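Local coordinates for protein aldo-keto Reductase, OXIDOREDUCTASE (Salmonella typhimurium, PDB 5T79) that binds NADPH in a TIM barrel and probably acts as an aldo-keto reductase, studied for turning 3-hydroxybutanal into 1,3-butanediol, at residues D6-R9 with Y10-M13; A152-H155 with L156-G160; L282-V285 with L286-D289. One frame throughout, in Å; residues are numbered along the deposited sequence. Where two conformers were deposited one is given.

Contact 1: residues D6-R9 with Y10-M13; sequences DENR and YHTM
Arg9 CG lies over the middle of the Tyr10 ring, 3.7 Å from its centroid, and Asn8 CA sits 3.8 Å from the centroid of the His11 ring, displaced toward its rim. Both are CH-pi contacts, each with an aliphatic carbon over a ring face. The arginine gets there because its CG stands between the backbone N and the carbonyl carbon (chi1 65°), from which an extended chain runs alongside the tyrosine in the same direction. Its guanidinium is inclined by 49° to the ring, so the two are not stacked. At the other ring, Asn8 OD1 comes within 3.2 Å of His11 CE1.

Hydrogen bonds hold the backbone of the turn and the arginine end together. Asp6 O accepts from Arg9 N, closing a type I turn, and from Arg9 NH1 at 2.9 Å; the two donors approach from opposite faces of the carbonyl plane. Asp6 OD1 takes the backbone N of Asn8 at 3.1 Å through its anti lone pair, forming an Asx turn. His11 N reaches Asn8 O at 3.0 Å, and a water links Glu7 O to Tyr10 N.

Beyond the segments, Glu91 OE1 meets both Arg9 NH2, in a salt bridge, and Tyr10 OH, in a hydrogen bond, while Phe53 of helix 42-54 touches both side chains. With one amino group on Asp6 O and the other on Glu91, the guanidinium is probably restricted in rotation, and its charge is probably balanced mainly by Glu91.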
ATOM      1  N   ASP A   6     -22.179   4.429  -0.360  1.00 19.48           N
ATOM      2  CA  ASP A   6     -23.032   3.470   0.332  1.00 21.73           C
ATOM      3  C   ASP A   6     -23.100   3.860   1.809  1.00 26.18           C
ATOM      4  O   ASP A   6     -22.062   4.069   2.434  1.00 25.16           O
ATOM      5  CB  ASP A   6     -22.451   2.061   0.142  1.00 23.24           C
ATOM      6  CG  ASP A   6     -23.404   0.921   0.395  1.00 36.75           C
ATOM      7  OD1 ASP A   6     -23.946   0.836   1.521  1.00 37.14           O
ATOM      8  OD2 ASP A   6     -23.540   0.063  -0.498  1.00 44.50           O
ATOM      9  N   GLU A   7     -24.313   3.988   2.353  1.00 25.55           N
ATOM     10  CA  GLU A   7     -24.526   4.415   3.741  1.00 27.21           C
ATOM     11  C   GLU A   7     -24.009   3.371   4.775  1.00 32.78           C
ATOM     12  O   GLU A   7     -23.724   3.739   5.918  1.00 34.29           O
ATOM     13  CB  GLU A   7     -26.014   4.754   3.989  1.00 30.55           C
ATOM     14  CG  GLU A   7     -26.989   3.619   3.705  1.00 43.50           C
ATOM     15  CD  GLU A   7     -28.463   3.885   3.959  1.00 71.73           C
ATOM     16  OE1 GLU A   7     -28.791   4.779   4.775  1.00 70.40           O
ATOM     17  OE2 GLU A   7     -29.295   3.161   3.366  1.00 65.39           O
ATOM     18  N   ASN A   8     -23.851   2.098   4.367  1.00 27.25           N
ATOM     19  CA  ASN A   8     -23.382   1.034   5.265  1.00 28.46           C
ATOM     20  C   ASN A   8     -21.891   0.721   5.078  1.00 28.34           C
ATOM     21  O   ASN A   8     -21.414  -0.301   5.588  1.00 27.83           O
ATOM     22  CB  ASN A   8     -24.213  -0.241   5.051  1.00 32.90           C
ATOM     23  CG  ASN A   8     -25.700  -0.023   5.140  1.00 66.75           C
ATOM     24  OD1 ASN A   8     -26.215   0.591   6.083  1.00 65.40           O
ATOM     25  ND2 ASN A   8     -26.422  -0.503   4.141  1.00 62.53           N
ATOM     26  N   ARG A   9     -21.138   1.630   4.428  1.00 19.82           N
ATOM     27  CA  ARG A   9     -19.718   1.400   4.131  1.00 18.74           C
ATOM     28  C   ARG A   9     -18.865   1.170   5.382  1.00 21.42           C
ATOM     29  O   ARG A   9     -17.889   0.431   5.304  1.00 21.40           O
ATOM     30  CB  ARG A   9     -19.104   2.543   3.285  1.00 16.74           C
ATOM     31  CG  ARG A   9     -19.020   3.931   3.959  1.00 20.52           C
ATOM     32  CD  ARG A   9     -18.789   4.999   2.895  1.00 21.26           C
ATOM     33  NE  ARG A   9     -18.795   6.372   3.415  1.00 18.40           N
ATOM     34  CZ  ARG A   9     -19.888   7.083   3.675  1.00 30.70           C
ATOM     35  NH1 ARG A   9     -21.094   6.549   3.511  1.00 22.05           N
ATOM     36  NH2 ARG A   9     -19.786   8.329   4.114  1.00 20.04           N
ATOM     37  N   TYR A  10     -19.226   1.773   6.530  1.00 17.96           N
ATOM     38  CA  TYR A  10     -18.399   1.594   7.728  1.00 17.31           C
ATOM     39  C   TYR A  10     -18.858   0.424   8.595  1.00 26.34           C
ATOM     40  O   TYR A  10     -18.219   0.139   9.606  1.00 27.37           O
ATOM     41  CB  TYR A  10     -18.378   2.897   8.549  1.00 17.33           C
ATOM     42  CG  TYR A  10     -17.756   4.040   7.776  1.00 17.89           C
ATOM     43  CD1 TYR A  10     -16.451   3.953   7.301  1.00 17.94           C
ATOM     44  CD2 TYR A  10     -18.489   5.186   7.473  1.00 18.95           C
ATOM     45  CE1 TYR A  10     -15.887   4.971   6.551  1.00 17.54           C
ATOM     46  CE2 TYR A  10     -17.927   6.225   6.725  1.00 18.99           C
ATOM     47  CZ  TYR A  10     -16.627   6.104   6.259  1.00 19.33           C
ATOM     48  OH  TYR A  10     -16.015   7.094   5.538  1.00 15.11           O
ATOM     49  N   HIS A  11     -19.921  -0.277   8.195  1.00 26.20           N
ATOM     50  CA  HIS A  11     -20.475  -1.347   9.028  1.00 28.90           C
ATOM     51  C   HIS A  11     -19.667  -2.649   8.981  1.00 38.02           C
ATOM     52  O   HIS A  11     -19.510  -3.283  10.026  1.00 41.30           O
ATOM     53  CB  HIS A  11     -21.949  -1.616   8.676  1.00 30.65           C
ATOM     54  CG  HIS A  11     -22.868  -0.444   8.915  0.48 34.38           C
ATOM     55  ND1 HIS A  11     -24.198  -0.481   8.527  0.48 37.11           N
ATOM     56  CD2 HIS A  11     -22.615   0.766   9.473  0.48 35.81           C
ATOM     57  CE1 HIS A  11     -24.706   0.693   8.867  0.48 36.57           C
ATOM     58  NE2 HIS A  11     -23.789   1.481   9.426  0.48 36.20           N
ATOM     59  N   THR A  12     -19.185  -3.063   7.814  1.00 35.06           N
ATOM     60  CA  THR A  12     -18.472  -4.341   7.689  1.00 36.20           C
ATOM     61  C   THR A  12     -16.944  -4.176   7.816  1.00 36.58           C
ATOM     62  O   THR A  12     -16.329  -4.943   8.573  1.00 37.23           O
ATOM     63  CB  THR A  12     -18.840  -5.041   6.364  1.00 50.99           C
ATOM     64  OG1 THR A  12     -20.257  -5.222   6.317  1.00 57.73           O
ATOM     65  CG2 THR A  12     -18.156  -6.413   6.198  1.00 51.54           C
ATOM     66  N   MET A  13     -16.336  -3.213   7.072  1.00 27.02           N
ATOM     67  CA  MET A  13     -14.882  -3.026   7.086  1.00 21.20           C
ATOM     68  C   MET A  13     -14.335  -2.954   8.519  1.00 22.64           C
ATOM     69  O   MET A  13     -14.970  -2.376   9.400  1.00 21.85           O
ATOM     70  CB  MET A  13     -14.481  -1.783   6.293  1.00 20.78           C
ATOM     71  CG  MET A  13     -12.941  -1.578   6.110  1.00 20.02           C
ATOM     72  SD  MET A  13     -11.946  -2.992   5.523  1.00 21.12           S
ATOM     73  CE  MET A  13     -12.716  -3.265   3.881  1.00 18.71           C
TER
HETATM   74  O   HOH W   1     -21.639   3.118   7.561  1.00 31.09           O

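Contact 2: residues A152-H155 with L156-G160; sequences ALDH and LVRHG
Asp154 OD1 is gripped by two groups: by Arg158 NE one helical turn on, at 2.9 Å, and by the hydroxyl of Thr187 in a neighbouring loop. The arginine bond is a salt bridge, arriving on the syn side of the oxygen but 27° out of the carboxylate plane. Seen from Arg158, the acid lies at the guanidinium edge, with the two planar groups turned 59° apart. Asp154 CG is anti to the backbone N (chi1 174°), which swings the carboxylate toward the C-terminal end of the helix, and the extended arginine chain passes it on the way to Leu185 O, the acceptor of NH2.

One residue further along is His155, which binds zinc in a structure of this protein, although no zinc is bound here. In one of two modelled positions of His159, the rings of His155 and His159 form an oblique aromatic pair, centroids 4.5 Å apart, with a water between His155 ND1 and His159 NE2; this arrangement is tentative.

Backbone bonds from Leu156, Val157, Arg158 and His159 to the carbonyls four residues back carry the helix to its end. There Gly160, with positive phi, is the C-prime residue of a Schellman motif, its N reaching Val157 O at 3.0 Å. Leu153 and Leu156 turn to the barrel side, both touching Phe135 of strand 132-137.

The salt bridge staples one turn to the next, and the outer bonds to Thr187 and Leu185 tie it to the end of helix 172-185 and the loop after it. With two partners on OD1, the carboxylate of Asp154 is probably stabilised in its charged form and held in orientation.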
ATOM      1  N   ALA A 152      13.523  16.869   5.107  1.00 14.65           N
ATOM      2  CA  ALA A 152      12.587  17.275   4.033  1.00 13.80           C
ATOM      3  C   ALA A 152      11.167  16.780   4.377  1.00 15.12           C
ATOM      4  O   ALA A 152      10.214  17.536   4.221  1.00 14.63           O
ATOM      5  CB  ALA A 152      13.027  16.735   2.680  1.00 14.36           C
ATOM      6  N   LEU A 153      11.035  15.545   4.917  1.00 13.64           N
ATOM      7  CA  LEU A 153       9.727  15.016   5.359  1.00 11.90           C
ATOM      8  C   LEU A 153       9.170  15.863   6.517  1.00 15.77           C
ATOM      9  O   LEU A 153       8.006  16.262   6.479  1.00 13.14           O
ATOM     10  CB  LEU A 153       9.842  13.532   5.791  1.00 10.92           C
ATOM     11  CG  LEU A 153      10.221  12.533   4.669  1.00 12.53           C
ATOM     12  CD1 LEU A 153      10.283  11.115   5.238  1.00 11.94           C
ATOM     13  CD2 LEU A 153       9.183  12.572   3.491  1.00 12.11           C
ATOM     14  N   ASP A 154       9.993  16.114   7.550  1.00 14.42           N
ATOM     15  CA  ASP A 154       9.634  16.954   8.705  1.00 14.90           C
ATOM     16  C   ASP A 154       9.187  18.362   8.216  1.00 17.39           C
ATOM     17  O   ASP A 154       8.160  18.875   8.652  1.00 16.30           O
ATOM     18  CB  ASP A 154      10.866  17.078   9.636  1.00 17.17           C
ATOM     19  CG  ASP A 154      10.657  18.037  10.791  1.00 22.64           C
ATOM     20  OD1 ASP A 154       9.851  17.721  11.683  1.00 20.20           O
ATOM     21  OD2 ASP A 154      11.318  19.101  10.807  1.00 22.97           O
ATOM     22  N   HIS A 155       9.947  18.961   7.279  1.00 13.42           N
ATOM     23  CA  HIS A 155       9.596  20.280   6.726  1.00 13.14           C
ATOM     24  C   HIS A 155       8.208  20.285   6.058  1.00 15.98           C
ATOM     25  O   HIS A 155       7.433  21.217   6.276  1.00 15.26           O
ATOM     26  CB  HIS A 155      10.660  20.715   5.695  1.00 13.62           C
ATOM     27  CG  HIS A 155      10.338  21.996   5.000  1.00 15.98           C
ATOM     28  ND1 HIS A 155      10.492  23.213   5.627  1.00 18.15           N
ATOM     29  CD2 HIS A 155       9.890  22.199   3.739  1.00 17.52           C
ATOM     30  CE1 HIS A 155      10.141  24.121   4.730  1.00 18.65           C
ATOM     31  NE2 HIS A 155       9.782  23.552   3.573  1.00 18.47           N
ATOM     32  N   LEU A 156       7.904  19.254   5.249  1.00 11.84           N
ATOM     33  CA  LEU A 156       6.649  19.171   4.480  1.00 11.07           C
ATOM     34  C   LEU A 156       5.457  18.973   5.424  1.00 15.00           C
ATOM     35  O   LEU A 156       4.375  19.521   5.175  1.00 14.05           O
ATOM     36  CB  LEU A 156       6.744  18.050   3.428  1.00 10.26           C
ATOM     37  CG  LEU A 156       7.754  18.375   2.265  1.00 14.49           C
ATOM     38  CD1 LEU A 156       8.100  17.107   1.458  1.00 14.19           C
ATOM     39  CD2 LEU A 156       7.220  19.518   1.322  1.00 12.89           C
ATOM     40  N   VAL A 157       5.693  18.325   6.584  1.00 10.92           N
ATOM     41  CA  VAL A 157       4.605  18.209   7.580  1.00 10.94           C
ATOM     42  C   VAL A 157       4.423  19.562   8.290  1.00 15.83           C
ATOM     43  O   VAL A 157       3.290  20.050   8.405  1.00 15.73           O
ATOM     44  CB  VAL A 157       4.898  17.052   8.574  1.00 13.92           C
ATOM     45  CG1 VAL A 157       3.990  17.116   9.814  1.00 14.08           C
ATOM     46  CG2 VAL A 157       4.692  15.721   7.873  1.00 12.59           C
ATOM     47  N   ARG A 158       5.536  20.171   8.770  1.00 13.28           N
ATOM     48  CA  ARG A 158       5.435  21.458   9.489  1.00 15.09           C
ATOM     49  C   ARG A 158       4.815  22.557   8.619  1.00 20.25           C
ATOM     50  O   ARG A 158       4.092  23.400   9.140  1.00 21.13           O
ATOM     51  CB  ARG A 158       6.793  21.897  10.066  1.00 17.63           C
ATOM     52  CG  ARG A 158       7.193  20.945  11.210  1.00 21.64           C
ATOM     53  CD  ARG A 158       8.542  21.243  11.814  1.00 27.92           C
ATOM     54  NE  ARG A 158       8.885  20.197  12.776  1.00 26.75           N
ATOM     55  CZ  ARG A 158       8.492  20.177  14.045  1.00 38.30           C
ATOM     56  NH1 ARG A 158       7.757  21.171  14.538  1.00 25.87           N
ATOM     57  NH2 ARG A 158       8.845  19.177  14.838  1.00 28.10           N
ATOM     58  N   HIS A 159       5.025  22.498   7.312  0.59 18.95           N
ATOM     59  CA  HIS A 159       4.503  23.542   6.446  0.59 20.13           C
ATOM     60  C   HIS A 159       3.225  23.074   5.696  0.59 23.74           C
ATOM     61  O   HIS A 159       2.843  23.654   4.677  0.59 24.78           O
ATOM     62  CB  HIS A 159       5.628  24.075   5.554  0.59 21.88           C
ATOM     63  CG  HIS A 159       6.640  24.770   6.415  0.59 26.32           C
ATOM     64  ND1 HIS A 159       6.388  26.034   6.943  0.59 29.55           N
ATOM     65  CD2 HIS A 159       7.753  24.275   7.001  0.59 27.80           C
ATOM     66  CE1 HIS A 159       7.399  26.288   7.756  0.59 29.43           C
ATOM     67  NE2 HIS A 159       8.253  25.266   7.811  0.59 28.94           N
ATOM     68  N   GLY A 160       2.531  22.114   6.317  1.00 18.06           N
ATOM     69  CA  GLY A 160       1.186  21.656   5.988  1.00 18.15           C
ATOM     70  C   GLY A 160       0.890  21.028   4.643  1.00 19.38           C
ATOM     71  O   GLY A 160      -0.278  21.019   4.230  1.00 19.45           O
TER
HETATM   72  O   HOH W   2      10.886  23.483   8.605  1.00 23.55           O

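Contact 3: residues L282-V285 with L286-D289; sequences LAWV and LRND. With SO4 (sulfate ion), chain B.
The guanidinium of Arg287 lies flat on the indole of Trp284, planes 6° apart and centres separated by 3.7 Å. This is the tight part of the contact: a cation-pi stack in which NH2 sits over the ring system, while CD makes a CH-pi contact with the five-membered ring. Asn288 ND2 covers the opposite face, sandwiching the group between indole and amide. Arg287 CG takes the position between backbone N and carbonyl carbon (chi1 77°), which folds the extended chain back over the tryptophan. NH2 then donates to Trp284 O at 2.9 Å, and Arg287 N reaches the same oxygen at 3.2 Å from the opposite face of its carbonyl plane.

The looser part lies at the outer edge of the guanidinium and on the exposed Asn288. A sulfate, probably from the crystallisation liquor, accepts nearly straight bonds from Arg287 NE and NH1, and a third from Asn288 ND2. One water bridges Val285 O and Asn288 N.

Glu204 forms a salt bridge with Arg287 NH1, and Tyr196 bonds NH2 while its ring meets Trp284. Through these residues the stack meets the loop between strand 191-193 and helix 207-214, whereas Leu282 packs on strand 293-296 of the barrel.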
ATOM      1  N   LEU A 282      -4.230 -12.873   1.345  1.00 15.70           N
ATOM      2  CA  LEU A 282      -4.405 -11.586   2.050  1.00 15.05           C
ATOM      3  C   LEU A 282      -4.565 -11.806   3.549  1.00 19.24           C
ATOM      4  O   LEU A 282      -3.953 -11.107   4.360  1.00 18.53           O
ATOM      5  CB  LEU A 282      -5.637 -10.813   1.511  1.00 14.72           C
ATOM      6  CG  LEU A 282      -5.643 -10.456   0.035  1.00 18.48           C
ATOM      7  CD1 LEU A 282      -6.906  -9.685  -0.315  1.00 16.93           C
ATOM      8  CD2 LEU A 282      -4.391  -9.620  -0.352  1.00 20.20           C
ATOM      9  N   ALA A 283      -5.401 -12.787   3.916  1.00 16.40           N
ATOM     10  CA  ALA A 283      -5.647 -13.164   5.306  1.00 15.84           C
ATOM     11  C   ALA A 283      -4.338 -13.536   5.999  1.00 20.15           C
ATOM     12  O   ALA A 283      -4.113 -13.150   7.145  1.00 20.94           O
ATOM     13  CB  ALA A 283      -6.592 -14.359   5.330  1.00 17.28           C
ATOM     14  N   TRP A 284      -3.463 -14.282   5.288  1.00 17.32           N
ATOM     15  CA  TRP A 284      -2.197 -14.756   5.836  1.00 17.56           C
ATOM     16  C   TRP A 284      -1.303 -13.586   6.252  1.00 19.12           C
ATOM     17  O   TRP A 284      -0.648 -13.683   7.276  1.00 19.12           O
ATOM     18  CB  TRP A 284      -1.478 -15.673   4.836  1.00 16.98           C
ATOM     19  CG  TRP A 284      -0.188 -16.257   5.349  1.00 18.57           C
ATOM     20  CD1 TRP A 284      -0.029 -17.440   6.012  1.00 22.50           C
ATOM     21  CD2 TRP A 284       1.121 -15.696   5.208  1.00 18.44           C
ATOM     22  NE1 TRP A 284       1.303 -17.650   6.291  1.00 21.97           N
ATOM     23  CE2 TRP A 284       2.032 -16.601   5.797  1.00 22.76           C
ATOM     24  CE3 TRP A 284       1.623 -14.524   4.609  1.00 19.26           C
ATOM     25  CZ2 TRP A 284       3.414 -16.368   5.815  1.00 22.17           C
ATOM     26  CZ3 TRP A 284       2.987 -14.284   4.648  1.00 20.94           C
ATOM     27  CH2 TRP A 284       3.863 -15.182   5.268  1.00 22.63           C
ATOM     28  N   VAL A 285      -1.290 -12.487   5.495  1.00 15.73           N
ATOM     29  CA  VAL A 285      -0.451 -11.328   5.825  1.00 16.23           C
ATOM     30  C   VAL A 285      -0.825 -10.743   7.218  1.00 18.92           C
ATOM     31  O   VAL A 285       0.072 -10.303   7.944  1.00 18.84           O
ATOM     32  CB  VAL A 285      -0.507 -10.248   4.713  1.00 20.13           C
ATOM     33  CG1 VAL A 285       0.126  -8.938   5.176  1.00 19.66           C
ATOM     34  CG2 VAL A 285       0.163 -10.750   3.427  1.00 20.13           C
ATOM     35  N   LEU A 286      -2.115 -10.773   7.597  1.00 17.07           N
ATOM     36  CA  LEU A 286      -2.565 -10.214   8.895  1.00 18.25           C
ATOM     37  C   LEU A 286      -2.682 -11.268  10.028  1.00 24.05           C
ATOM     38  O   LEU A 286      -3.179 -10.939  11.107  1.00 23.64           O
ATOM     39  CB  LEU A 286      -3.944  -9.543   8.731  1.00 18.91           C
ATOM     40  CG  LEU A 286      -4.108  -8.462   7.637  1.00 23.02           C
ATOM     41  CD1 LEU A 286      -5.550  -7.988   7.585  1.00 23.93           C
ATOM     42  CD2 LEU A 286      -3.215  -7.261   7.899  1.00 23.77           C
ATOM     43  N   ARG A 287      -2.226 -12.506   9.799  1.00 21.42           N
ATOM     44  CA  ARG A 287      -2.406 -13.618  10.765  1.00 22.12           C
ATOM     45  C   ARG A 287      -1.785 -13.388  12.163  1.00 27.27           C
ATOM     46  O   ARG A 287      -2.272 -13.979  13.138  1.00 27.69           O
ATOM     47  CB  ARG A 287      -1.863 -14.930  10.183  1.00 18.70           C
ATOM     48  CG  ARG A 287      -0.332 -15.056  10.216  1.00 19.01           C
ATOM     49  CD  ARG A 287       0.196 -16.151   9.309  1.00 22.74           C
ATOM     50  NE  ARG A 287       1.652 -16.246   9.408  1.00 21.06           N
ATOM     51  CZ  ARG A 287       2.506 -15.372   8.884  1.00 30.16           C
ATOM     52  NH1 ARG A 287       3.811 -15.528   9.057  1.00 24.17           N
ATOM     53  NH2 ARG A 287       2.061 -14.342   8.171  1.00 19.62           N
ATOM     54  N   ASN A 288      -0.689 -12.605  12.255  1.00 22.08           N
ATOM     55  CA  ASN A 288       0.003 -12.388  13.537  1.00 22.52           C
ATOM     56  C   ASN A 288      -0.344 -11.045  14.178  1.00 25.37           C
ATOM     57  O   ASN A 288       0.281 -10.664  15.169  1.00 25.16           O
ATOM     58  CB  ASN A 288       1.515 -12.512  13.350  1.00 23.49           C
ATOM     59  CG  ASN A 288       1.931 -13.933  13.055  1.00 31.91           C
ATOM     60  OD1 ASN A 288       1.513 -14.863  13.737  1.00 27.48           O
ATOM     61  ND2 ASN A 288       2.767 -14.132  12.040  1.00 21.73           N
ATOM     62  N   ASP A 289      -1.360 -10.349  13.643  1.00 20.68           N
ATOM     63  CA  ASP A 289      -1.818  -9.042  14.152  1.00 20.09           C
ATOM     64  C   ASP A 289      -0.611  -8.070  14.322  1.00 22.46           C
ATOM     65  O   ASP A 289      -0.533  -7.349  15.307  1.00 22.14           O
ATOM     66  CB  ASP A 289      -2.614  -9.221  15.479  1.00 22.91           C
ATOM     67  CG  ASP A 289      -3.402  -7.997  15.909  1.00 34.71           C
ATOM     68  OD1 ASP A 289      -3.703  -7.144  15.038  1.00 34.12           O
ATOM     69  OD2 ASP A 289      -3.705  -7.880  17.120  1.00 38.26           O
TER
HETATM   70  S   SO4 B 401       3.879 -18.167  11.392  0.66 36.52           S
HETATM   71  O1  SO4 B 401       4.875 -17.858  10.372  0.66 39.63           O
HETATM   72  O2  SO4 B 401       2.664 -18.582  10.710  0.66 31.23           O
HETATM   73  O3  SO4 B 401       4.386 -19.280  12.196  0.66 39.20           O
HETATM   74  O4  SO4 B 401       3.717 -16.987  12.232  0.66 31.17           O
HETATM   75  O   HOH W   3       0.496 -10.350  10.649  1.00 24.49           O

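In the fold
Contacts 1, 2 and 3 follow one another along the chain, each a local stretch. Contact 1 spans the short helix 9-12 and the turn before it; contacts 2 and 3 lie toward the C-terminal ends of theirs. Contact 2 belongs to helix 146-158, the helix of the beta-alpha-beta unit joining parallel strands 132-137 and 162-168, and contact 3 to helix 277-285 and the loop before strand 293-296. Contact 2 stands across the chain's centre from contact 3, their centres about 33 Å apart. Contacts 1 and 3 are nearer, about 8 Å between nearest atoms, yet do not touch. The three thus mark separate places around one TIM barrel; contact 3 comes closest to the NADPH, with the Leu282 side chain about 5 Å away.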